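Monomethylamine methyltransferase MtmB1 (Methanosarcina barkeri, PDB 1NTH) catalyses transfer of the methyl group from monomethylamine to the corrinoid cofactor of its partner protein MtmC, a step in methanogenesis from methylamine. Local coordinates at residues E38-Y43 and I271-I276. Numbering follows the deposited sequence. Where two conformers were deposited one is given.
Sequences ELKQKY and IEETTI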
loop_
_atom_site.group_PDB
_atom_site.type_symbol
_atom_site.label_atom_id
_atom_site.label_comp_id
_atom_site.label_asym_id
_atom_site.label_seq_id
_atom_site.Cartn_x
_atom_site.Cartn_y
_atom_site.Cartn_z
ATOM N N GLU A 38 -11.008 -49.152 21.806
ATOM C CA GLU A 38 -9.854 -49.629 22.555
ATOM C C GLU A 38 -9.337 -48.576 23.534
ATOM O O GLU A 38 -9.104 -48.858 24.710
ATOM C CB GLU A 38 -8.737 -50.019 21.583
ATOM C CG GLU A 38 -7.410 -50.346 22.243
ATOM C CD GLU A 38 -6.314 -50.645 21.235
ATOM O OE1 GLU A 38 -6.509 -50.367 20.032
ATOM O OE2 GLU A 38 -5.249 -51.152 21.649
ATOM N N LEU A 39 -9.162 -47.355 23.044
ATOM C CA LEU A 39 -8.655 -46.277 23.881
ATOM C C LEU A 39 -9.626 -45.867 24.983
ATOM O O LEU A 39 -9.203 -45.527 26.093
ATOM C CB LEU A 39 -8.291 -45.078 23.004
ATOM C CG LEU A 39 -7.171 -45.396 22.008
ATOM C CD1 LEU A 39 -6.942 -44.208 21.082
ATOM C CD2 LEU A 39 -5.895 -45.745 22.761
ATOM N N LYS A 40 -10.924 -45.904 24.699
ATOM C CA LYS A 40 -11.904 -45.545 25.716
ATOM C C LYS A 40 -11.781 -46.487 26.910
ATOM O O LYS A 40 -11.762 -46.054 28.059
ATOM C CB LYS A 40 -13.331 -45.621 25.171
ATOM C CG LYS A 40 -14.377 -45.345 26.247
ATOM C CD LYS A 40 -15.795 -45.549 25.758
ATOM C CE LYS A 40 -16.786 -45.309 26.886
ATOM N NZ LYS A 40 -18.193 -45.500 26.447
ATOM N N GLN A 41 -11.688 -47.783 26.631
ATOM C CA GLN A 41 -11.584 -48.769 27.699
ATOM C C GLN A 41 -10.211 -48.765 28.369
ATOM O O GLN A 41 -10.118 -48.818 29.595
ATOM C CB GLN A 41 -11.909 -50.164 27.152
ATOM C CG GLN A 41 -11.933 -51.279 28.199
ATOM C CD GLN A 41 -12.804 -50.962 29.406
ATOM O OE1 GLN A 41 -13.825 -50.276 29.298
ATOM N NE2 GLN A 41 -12.409 -51.479 30.564
ATOM N N LYS A 42 -9.149 -48.693 27.575
ATOM C CA LYS A 42 -7.803 -48.684 28.131
ATOM C C LYS A 42 -7.571 -47.524 29.093
ATOM O O LYS A 42 -6.899 -47.688 30.110
ATOM C CB LYS A 42 -6.779 -48.600 26.993
ATOM C CG LYS A 42 -5.364 -48.241 27.432
ATOM C CD LYS A 42 -4.458 -47.976 26.235
ATOM C CE LYS A 42 -3.080 -47.505 26.677
ATOM N NZ LYS A 42 -2.171 -47.258 25.523
ATOM N N TYR A 43 -8.133 -46.360 28.786
ATOM C CA TYR A 43 -7.971 -45.203 29.663
ATOM C C TYR A 43 -9.147 -45.033 30.619
ATOM O O TYR A 43 -9.171 -44.103 31.423
ATOM C CB TYR A 43 -7.779 -43.924 28.839
ATOM C CG TYR A 43 -6.414 -43.822 28.202
ATOM C CD1 TYR A 43 -6.209 -44.198 26.875
ATOM C CD2 TYR A 43 -5.319 -43.374 28.937
ATOM C CE1 TYR A 43 -4.942 -44.128 26.296
ATOM C CE2 TYR A 43 -4.050 -43.301 28.371
ATOM C CZ TYR A 43 -3.870 -43.678 27.052
ATOM O OH TYR A 43 -2.617 -43.599 26.489
ATOM N N ILE A 271 -20.275 -41.049 22.904
ATOM C CA ILE A 271 -19.737 -39.816 23.471
ATOM C C ILE A 271 -18.228 -39.808 23.697
ATOM O O ILE A 271 -17.514 -39.013 23.086
ATOM C CB ILE A 271 -20.438 -39.465 24.807
ATOM C CG1 ILE A 271 -21.935 -39.245 24.564
ATOM C CG2 ILE A 271 -19.806 -38.215 25.416
ATOM C CD1 ILE A 271 -22.726 -38.924 25.821
ATOM N N GLU A 272 -17.730 -40.680 24.569
ATOM C CA GLU A 272 -16.296 -40.699 24.831
ATOM C C GLU A 272 -15.487 -41.016 23.576
ATOM O O GLU A 272 -14.430 -40.426 23.345
ATOM C CB GLU A 272 -15.951 -41.708 25.934
ATOM C CG GLU A 272 -16.364 -41.293 27.346
ATOM C CD GLU A 272 -17.832 -41.528 27.641
ATOM O OE1 GLU A 272 -18.526 -42.138 26.799
ATOM O OE2 GLU A 272 -18.291 -41.112 28.729
ATOM N N GLU A 273 -15.982 -41.946 22.765
ATOM C CA GLU A 273 -15.285 -42.324 21.540
ATOM C C GLU A 273 -15.168 -41.150 20.572
ATOM O O GLU A 273 -14.108 -40.913 19.992
ATOM C CB GLU A 273 -16.010 -43.475 20.832
ATOM C CG GLU A 273 -16.025 -44.797 21.589
ATOM C CD GLU A 273 -17.181 -44.917 22.570
ATOM O OE1 GLU A 273 -17.428 -46.046 23.044
ATOM O OE2 GLU A 273 -17.841 -43.900 22.872
ATOM N N THR A 274 -16.265 -40.423 20.396
ATOM C CA THR A 274 -16.277 -39.284 19.488
ATOM C C THR A 274 -15.397 -38.156 20.027
ATOM O O THR A 274 -14.811 -37.398 19.254
ATOM C CB THR A 274 -17.715 -38.767 19.264
ATOM O OG1 THR A 274 -18.530 -39.832 18.754
ATOM C CG2 THR A 274 -17.724 -37.627 18.246
ATOM N N THR A 275 -15.293 -38.055 21.349
ATOM C CA THR A 275 -14.471 -37.015 21.958
ATOM C C THR A 275 -12.990 -37.328 21.743
ATOM O O THR A 275 -12.175 -36.425 21.551
ATOM C CB THR A 275 -14.781 -36.874 23.463
ATOM O OG1 THR A 275 -16.197 -36.713 23.639
ATOM C CG2 THR A 275 -14.074 -35.645 24.043
ATOM N N ILE A 276 -12.641 -38.612 21.774
ATOM C CA ILE A 276 -11.264 -39.021 21.535
ATOM C C ILE A 276 -10.893 -38.571 20.121
ATOM O O ILE A 276 -9.814 -38.024 19.893
ATOM C CB ILE A 276 -11.111 -40.560 21.639
ATOM C CG1 ILE A 276 -11.266 -40.993 23.097
ATOM C CG2 ILE A 276 -9.757 -41.000 21.087
ATOM C CD1 ILE A 276 -11.248 -42.505 23.292
HETATM O O HOH W 1 -19.811 -44.477 24.593
HETATM O O HOH W 2 -18.917 -47.362 24.681
#
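Ile-276 and Leu-39 form the tightly packed part of this helix-helix contact, and Lys-40 carries its wetter side. The CD1 methyl of Ile-276 reaches helix 38-42, lying 3.9 Å from CB of Leu-39 and 3.7 Å from the backbone N of Lys-40. Leu-39 and Ile-276 are both buried; Leu-39 also rests on Met-69 of helix 56-73, and Ile-276 on Leu-45.

On the solvent side, Lys-40 has CG anti to the backbone N (chi1 176°) and an extended chain beyond it, which runs alongside helix 271-276, back toward its N-terminal end. It meets two glutamates, each bent at chi2, on adjacent sides of its chain rather than opposite ones. CD sits 3.2 Å from OE1 of Glu-273, and CE packs against CB of Glu-272. NZ forms long salt bridges, 3.4 Å from OE1 of Glu-272, a weak hydrogen bond, and 3.5 Å from OE1 of Glu-273. Two waters bind NZ more closely, each at 2.7 Å; one passes a hydrogen bond to OE2 of Glu-273, the other to OE1 at 2.6 Å. OE2 of Glu-272 accepts from the backbone N of Phe-47.

This salt-bridge network joins helix 24-42 to helix 271-288 of the TIM-barrel protein. Its charge pairing appears to be shared between long direct contacts and shorter water bridges, and is probably weaker than close, dry ion pairs would be.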